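Local coordinates for beta-glycosidase (Bacteroides caccae, PDB 6T2R), which belongs to glycoside hydrolase family 16 and probably acts as an endo-acting O-glycanase that cuts mucin glycans at internal sites to begin mucin breakdown, at residues 75-80 and 92-97; 116-122 and 147-152. One frame throughout, in Å; residues are numbered along the deposited sequence.

Both interactions lie within the family 16 region, and their centres are about 13 Å apart. They do not touch: the nearest atoms are about 7 Å from each other. Along the chain they come in series, the hairpin of interaction 1 closing before interaction 2 opens. Interaction 1 pairs strand 74-81 with strand 92-98, whereas interaction 2 ties the loop after strand 108-116 to the chain leaving strand 147-148. Strand 251-263 pairs with both strand 74-81 and strand 108-116, joining the hairpin to the strand that leads into interaction 2; its Met253 touches Leu77 and Leu116. Interaction 1 is built on strand pairing, interaction 2 on a turn held by backbone and side-chain bonds.

Interaction 1 (75-80 and 92-97); sequences LILKGI and YLTGGL
Ile80 and Leu93 form an antiparallel hydrogen-bonded pair, with Ile80 N reaching Leu93 O at 2.8 Å and Leu93 N returning to Ile80 O at 2.9 Å. Their side chains share one face of the sheet and cross at a slant. Because CG1 of Ile80 sits between its backbone N and carbonyl carbon (chi1 68°), it leans over the partner strand and meets Leu93 CB at 3.8 Å. At the neighbouring non-hydrogen-bonded pair, Thr94 CG2 lies 3.9 Å from Gly79 CA on the opposite face, and the hydroxyl of Thr94 bonds to Thr60. Gly95 N then donates to Lys78 O at 3.0 Å, with a bent N-H...O angle of 144°; Thr94 CA-H approaches the same oxygen.

Strand 92-98 is interrupted by a bulge or short loop, and Leu77 packs on the backbone of Gly95 and Gly96. Its CD2 lies 3.8 Å from Gly95 C and close to Gly96 N, an approach that the absence of a side chain on Gly95 allows. Farther on, Leu75 and Leu97 meet tip to tip, CD2 of Leu75 standing 3.8 Å from CD1 of Leu97. Strand 74-81 also pairs with strands 68-71 and 251-263, and Lys78 makes a salt bridge to Glu69. Strands 75-80 and 92-94 run almost exactly antiparallel (177°); the two segments are the arms of a long-looped beta hairpin in the jelly-roll beta sandwich of family 16 hydrolases.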
loop_
_atom_site.group_PDB
_atom_site.type_symbol
_atom_site.label_atom_id
_atom_site.label_comp_id
_atom_site.label_asym_id
_atom_site.label_seq_id
_atom_site.Cartn_x
_atom_site.Cartn_y
_atom_site.Cartn_z
ATOM N N LEU A 75 1.358 12.894 7.573
ATOM C CA LEU A 75 0.302 12.907 6.537
ATOM C C LEU A 75 -0.990 12.308 7.125
ATOM O O LEU A 75 -0.898 11.323 7.803
ATOM C CB LEU A 75 0.769 12.113 5.312
ATOM C CG LEU A 75 -0.357 11.763 4.324
ATOM C CD1 LEU A 75 -0.797 13.029 3.594
ATOM C CD2 LEU A 75 0.098 10.665 3.346
ATOM N N ILE A 76 -2.155 12.897 6.856
ATOM C CA ILE A 76 -3.478 12.433 7.373
ATOM C C ILE A 76 -4.371 12.211 6.178
ATOM O O ILE A 76 -4.539 13.143 5.391
ATOM C CB ILE A 76 -4.128 13.470 8.303
ATOM C CG1 ILE A 76 -3.116 14.019 9.300
ATOM C CG2 ILE A 76 -5.345 12.875 8.991
ATOM C CD1 ILE A 76 -2.612 12.980 10.240
ATOM N N LEU A 77 -4.900 11.018 6.034
ATOM C CA LEU A 77 -5.855 10.705 4.949
ATOM C C LEU A 77 -7.128 10.272 5.631
ATOM O O LEU A 77 -6.974 9.509 6.604
ATOM C CB LEU A 77 -5.268 9.574 4.101
ATOM C CG LEU A 77 -4.006 9.943 3.328
ATOM C CD1 LEU A 77 -3.376 8.698 2.710
ATOM C CD2 LEU A 77 -4.320 10.972 2.251
ATOM N N LYS A 78 -8.292 10.803 5.216
ATOM C CA LYS A 78 -9.545 10.662 6.022
ATOM C C LYS A 78 -10.627 10.025 5.164
ATOM O O LYS A 78 -10.566 10.168 3.933
ATOM C CB LYS A 78 -10.036 12.003 6.569
ATOM C CG LYS A 78 -8.951 12.847 7.214
ATOM C CD LYS A 78 -9.324 14.314 7.429
ATOM C CE LYS A 78 -8.128 15.106 7.905
ATOM N NZ LYS A 78 -8.492 16.517 8.184
ATOM N N GLY A 79 -11.509 9.301 5.827
ATOM C CA GLY A 79 -12.790 8.833 5.283
ATOM C C GLY A 79 -13.930 9.600 5.959
ATOM O O GLY A 79 -13.943 9.643 7.182
ATOM N N ILE A 80 -14.825 10.212 5.185
ATOM C CA ILE A 80 -15.914 11.087 5.698
ATOM C C ILE A 80 -17.227 10.769 4.972
ATOM O O ILE A 80 -17.221 10.243 3.841
ATOM C CB ILE A 80 -15.525 12.564 5.515
ATOM C CG1 ILE A 80 -15.476 12.938 4.032
ATOM C CG2 ILE A 80 -14.221 12.868 6.237
ATOM C CD1 ILE A 80 -14.959 14.317 3.758
ATOM N N TYR A 92 -19.650 8.022 0.575
ATOM C CA TYR A 92 -18.470 8.314 1.424
ATOM C C TYR A 92 -17.321 8.771 0.537
ATOM O O TYR A 92 -17.262 8.345 -0.635
ATOM C CB TYR A 92 -18.087 7.075 2.221
ATOM C CG TYR A 92 -19.211 6.541 3.053
ATOM C CD1 TYR A 92 -19.518 7.125 4.262
ATOM C CD2 TYR A 92 -19.952 5.443 2.660
ATOM C CE1 TYR A 92 -20.552 6.659 5.057
ATOM C CE2 TYR A 92 -20.979 4.946 3.455
ATOM C CZ TYR A 92 -21.300 5.578 4.644
ATOM O OH TYR A 92 -22.300 5.131 5.468
ATOM N N LEU A 93 -16.473 9.636 1.086
ATOM C CA LEU A 93 -15.277 10.227 0.432
ATOM C C LEU A 93 -14.014 9.814 1.208
ATOM O O LEU A 93 -14.010 9.939 2.476
ATOM C CB LEU A 93 -15.406 11.745 0.417
ATOM C CG LEU A 93 -16.620 12.282 -0.323
ATOM C CD1 LEU A 93 -16.650 13.804 -0.235
ATOM C CD2 LEU A 93 -16.618 11.812 -1.783
ATOM N N THR A 94 -12.980 9.345 0.498
ATOM C CA THR A 94 -11.700 8.954 1.137
ATOM C C THR A 94 -10.554 9.649 0.413
ATOM O O THR A 94 -10.697 9.962 -0.796
ATOM C CB THR A 94 -11.489 7.431 1.164
ATOM O OG1 THR A 94 -11.447 6.970 -0.195
ATOM C CG2 THR A 94 -12.539 6.712 1.981
ATOM N N GLY A 95 -9.482 9.907 1.157
ATOM C CA GLY A 95 -8.231 10.472 0.619
ATOM C C GLY A 95 -7.232 9.358 0.358
ATOM O O GLY A 95 -7.233 8.352 1.120
ATOM N N GLY A 96 -6.446 9.522 -0.703
ATOM C CA GLY A 96 -5.369 8.617 -1.125
ATOM C C GLY A 96 -4.332 9.356 -1.948
ATOM O O GLY A 96 -4.700 10.332 -2.635
ATOM N N LEU A 97 -3.068 8.954 -1.796
ATOM C CA LEU A 97 -1.938 9.435 -2.606
ATOM C C LEU A 97 -1.293 8.247 -3.328
ATOM O O LEU A 97 -1.243 7.138 -2.738
ATOM C CB LEU A 97 -0.908 10.108 -1.710
ATOM C CG LEU A 97 -1.323 11.393 -0.986
ATOM C CD1 LEU A 97 -0.108 11.942 -0.247
ATOM C CD2 LEU A 97 -1.858 12.465 -1.925
#

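Interaction 2 (116-122 and 147-152); sequences LHGAKGA and MERLNH
Asn151 joins the two segments through both its side chain and its backbone. Its OD1 accepts a nearly straight hydrogen bond from Gly121 N (2.7 Å, 172°), and its own N donates to Ala122 O, also at 2.7 Å. Ala119 N adds a weak bond to Asn151 O at 3.4 Å. These bonds grip a type II turn, Ala119 to Ala122, which is closed by Ala122 N bonding to Ala119 O; Gly121 takes the positive phi (95°) of the turn. The side-chain nitrogen ND2 of Asn151 bonds to Val241 O, so both ends of the carboxamide are held.

A water links the other end of the contact, accepting from Arg149 NH2 at 3.1 Å and donating weakly to Leu116 O. It lies at the edge of the guanidinium group, in its plane. The arginine side chain, bent at chi2 and chi3, runs past Leu116 toward the backbone of His117 and Gly118, the two side chains sliding past each other in opposite directions. CD1 of Leu116 presses on Arg149 CB at 3.4 Å and meets Met147 SD at 3.9 Å. Gly118 lies over one face of the His152 ring, its CA 3.9 Å from the centroid in a CH-pi contact.

Asp248 takes hydrogen bonds from both Lys120 N and His152 NE2, and Arg149 NH1 bonds to Asp153 O. Leu116 of the loop packs on strands 251-263 and 187-195 through Met253 and Tyr190, while Met147 and Arg149 lie against Val156 of strand 155-161.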
loop_
_atom_site.group_PDB
_atom_site.type_symbol
_atom_site.label_atom_id
_atom_site.label_comp_id
_atom_site.label_asym_id
_atom_site.label_seq_id
_atom_site.Cartn_x
_atom_site.Cartn_y
_atom_site.Cartn_z
ATOM N N LEU A 116 -3.327 3.692 12.714
ATOM C CA LEU A 116 -4.701 3.461 12.197
ATOM C C LEU A 116 -5.700 3.705 13.317
ATOM O O LEU A 116 -5.264 3.633 14.477
ATOM C CB LEU A 116 -4.804 2.018 11.679
ATOM C CG LEU A 116 -3.756 1.626 10.638
ATOM C CD1 LEU A 116 -3.985 0.225 10.107
ATOM C CD2 LEU A 116 -3.728 2.623 9.478
ATOM N N HIS A 117 -6.974 3.879 12.937
ATOM C CA HIS A 117 -8.140 4.133 13.829
ATOM C C HIS A 117 -9.319 3.245 13.404
ATOM O O HIS A 117 -9.718 3.334 12.248
ATOM C CB HIS A 117 -8.483 5.630 13.835
ATOM C CG HIS A 117 -7.338 6.487 14.265
ATOM N ND1 HIS A 117 -7.127 6.828 15.597
ATOM C CD2 HIS A 117 -6.310 7.015 13.565
ATOM C CE1 HIS A 117 -6.005 7.514 15.697
ATOM N NE2 HIS A 117 -5.480 7.656 14.456
ATOM N N GLY A 118 -9.837 2.406 14.316
ATOM C CA GLY A 118 -11.007 1.542 14.091
ATOM C C GLY A 118 -12.211 2.340 13.616
ATOM O O GLY A 118 -12.414 3.439 14.098
ATOM N N ALA A 119 -12.961 1.779 12.670
ATOM C CA ALA A 119 -14.236 2.277 12.121
ATOM C C ALA A 119 -14.863 1.141 11.310
ATOM O O ALA A 119 -14.150 0.521 10.511
ATOM C CB ALA A 119 -14.013 3.485 11.244
ATOM N N LYS A 120 -16.138 0.860 11.540
ATOM C CA LYS A 120 -16.881 -0.185 10.811
ATOM C C LYS A 120 -16.977 0.260 9.349
ATOM O O LYS A 120 -17.493 1.390 9.084
ATOM C CB LYS A 120 -18.255 -0.408 11.441
ATOM C CG LYS A 120 -18.938 -1.695 11.002
ATOM C CD LYS A 120 -20.450 -1.632 11.088
ATOM C CE LYS A 120 -21.105 -2.948 11.468
ATOM N NZ LYS A 120 -20.646 -4.057 10.594
ATOM N N GLY A 121 -16.449 -0.571 8.444
ATOM C CA GLY A 121 -16.435 -0.309 6.993
ATOM C C GLY A 121 -15.159 0.330 6.503
ATOM O O GLY A 121 -14.999 0.457 5.288
ATOM N N ALA A 122 -14.242 0.677 7.397
ATOM C CA ALA A 122 -12.920 1.204 6.986
ATOM C C ALA A 122 -11.948 0.038 6.675
ATOM O O ALA A 122 -11.957 -1.007 7.389
ATOM C CB ALA A 122 -12.400 2.149 8.040
ATOM N N MET A 147 -0.243 -3.530 3.360
ATOM C CA MET A 147 -1.146 -3.433 4.540
ATOM C C MET A 147 -2.601 -3.270 4.087
ATOM O O MET A 147 -2.878 -2.419 3.232
ATOM C CB MET A 147 -0.718 -2.236 5.392
ATOM C CG MET A 147 -1.338 -2.151 6.766
ATOM S SD MET A 147 -3.050 -1.594 6.759
ATOM C CE MET A 147 -2.845 0.099 6.188
ATOM N N GLU A 148 -3.493 -4.058 4.677
ATOM C CA GLU A 148 -4.957 -3.854 4.691
ATOM C C GLU A 148 -5.442 -4.078 6.119
ATOM O O GLU A 148 -5.037 -5.069 6.693
ATOM C CB GLU A 148 -5.555 -4.828 3.700
ATOM C CG GLU A 148 -4.932 -4.639 2.334
ATOM C CD GLU A 148 -5.778 -5.171 1.230
ATOM O OE1 GLU A 148 -5.516 -6.348 0.831
ATOM O OE2 GLU A 148 -6.688 -4.435 0.811
ATOM N N ARG A 149 -6.151 -3.119 6.705
ATOM C CA ARG A 149 -6.736 -3.255 8.066
ATOM C C ARG A 149 -8.254 -3.007 7.987
ATOM O O ARG A 149 -8.705 -1.872 7.705
ATOM C CB ARG A 149 -6.006 -2.356 9.065
ATOM C CG ARG A 149 -6.074 -2.867 10.500
ATOM C CD ARG A 149 -7.469 -2.855 11.117
ATOM N NE ARG A 149 -7.807 -1.471 11.345
ATOM C CZ ARG A 149 -7.595 -0.819 12.488
ATOM N NH1 ARG A 149 -7.157 -1.448 13.561
ATOM N NH2 ARG A 149 -7.840 0.475 12.555
ATOM N N LEU A 150 -9.000 -4.061 8.277
ATOM C CA LEU A 150 -10.482 -4.118 8.210
ATOM C C LEU A 150 -11.088 -3.667 9.541
ATOM O O LEU A 150 -10.741 -4.244 10.601
ATOM C CB LEU A 150 -10.896 -5.568 7.927
ATOM C CG LEU A 150 -11.117 -5.956 6.463
ATOM C CD1 LEU A 150 -10.102 -5.309 5.541
ATOM C CD2 LEU A 150 -11.093 -7.462 6.297
ATOM N N ASN A 151 -12.043 -2.747 9.478
ATOM C CA ASN A 151 -12.971 -2.511 10.608
ATOM C C ASN A 151 -12.141 -2.100 11.828
ATOM O O ASN A 151 -11.377 -1.122 11.720
ATOM C CB ASN A 151 -13.870 -3.743 10.803
ATOM C CG ASN A 151 -14.777 -3.924 9.607
ATOM O OD1 ASN A 151 -15.528 -3.008 9.257
ATOM N ND2 ASN A 151 -14.685 -5.067 8.945
ATOM N N HIS A 152 -12.321 -2.800 12.949
ATOM C CA HIS A 152 -11.612 -2.568 14.236
ATOM C C HIS A 152 -10.574 -3.678 14.472
ATOM O O HIS A 152 -10.200 -3.829 15.611
ATOM C CB HIS A 152 -12.642 -2.476 15.397
ATOM C CG HIS A 152 -13.584 -1.314 15.284
ATOM N ND1 HIS A 152 -13.432 -0.142 16.051
ATOM C CD2 HIS A 152 -14.665 -1.107 14.491
ATOM C CE1 HIS A 152 -14.374 0.726 15.725
ATOM N NE2 HIS A 152 -15.144 0.159 14.772
HETATM O O HOH W 1 -6.867 1.232 15.346
#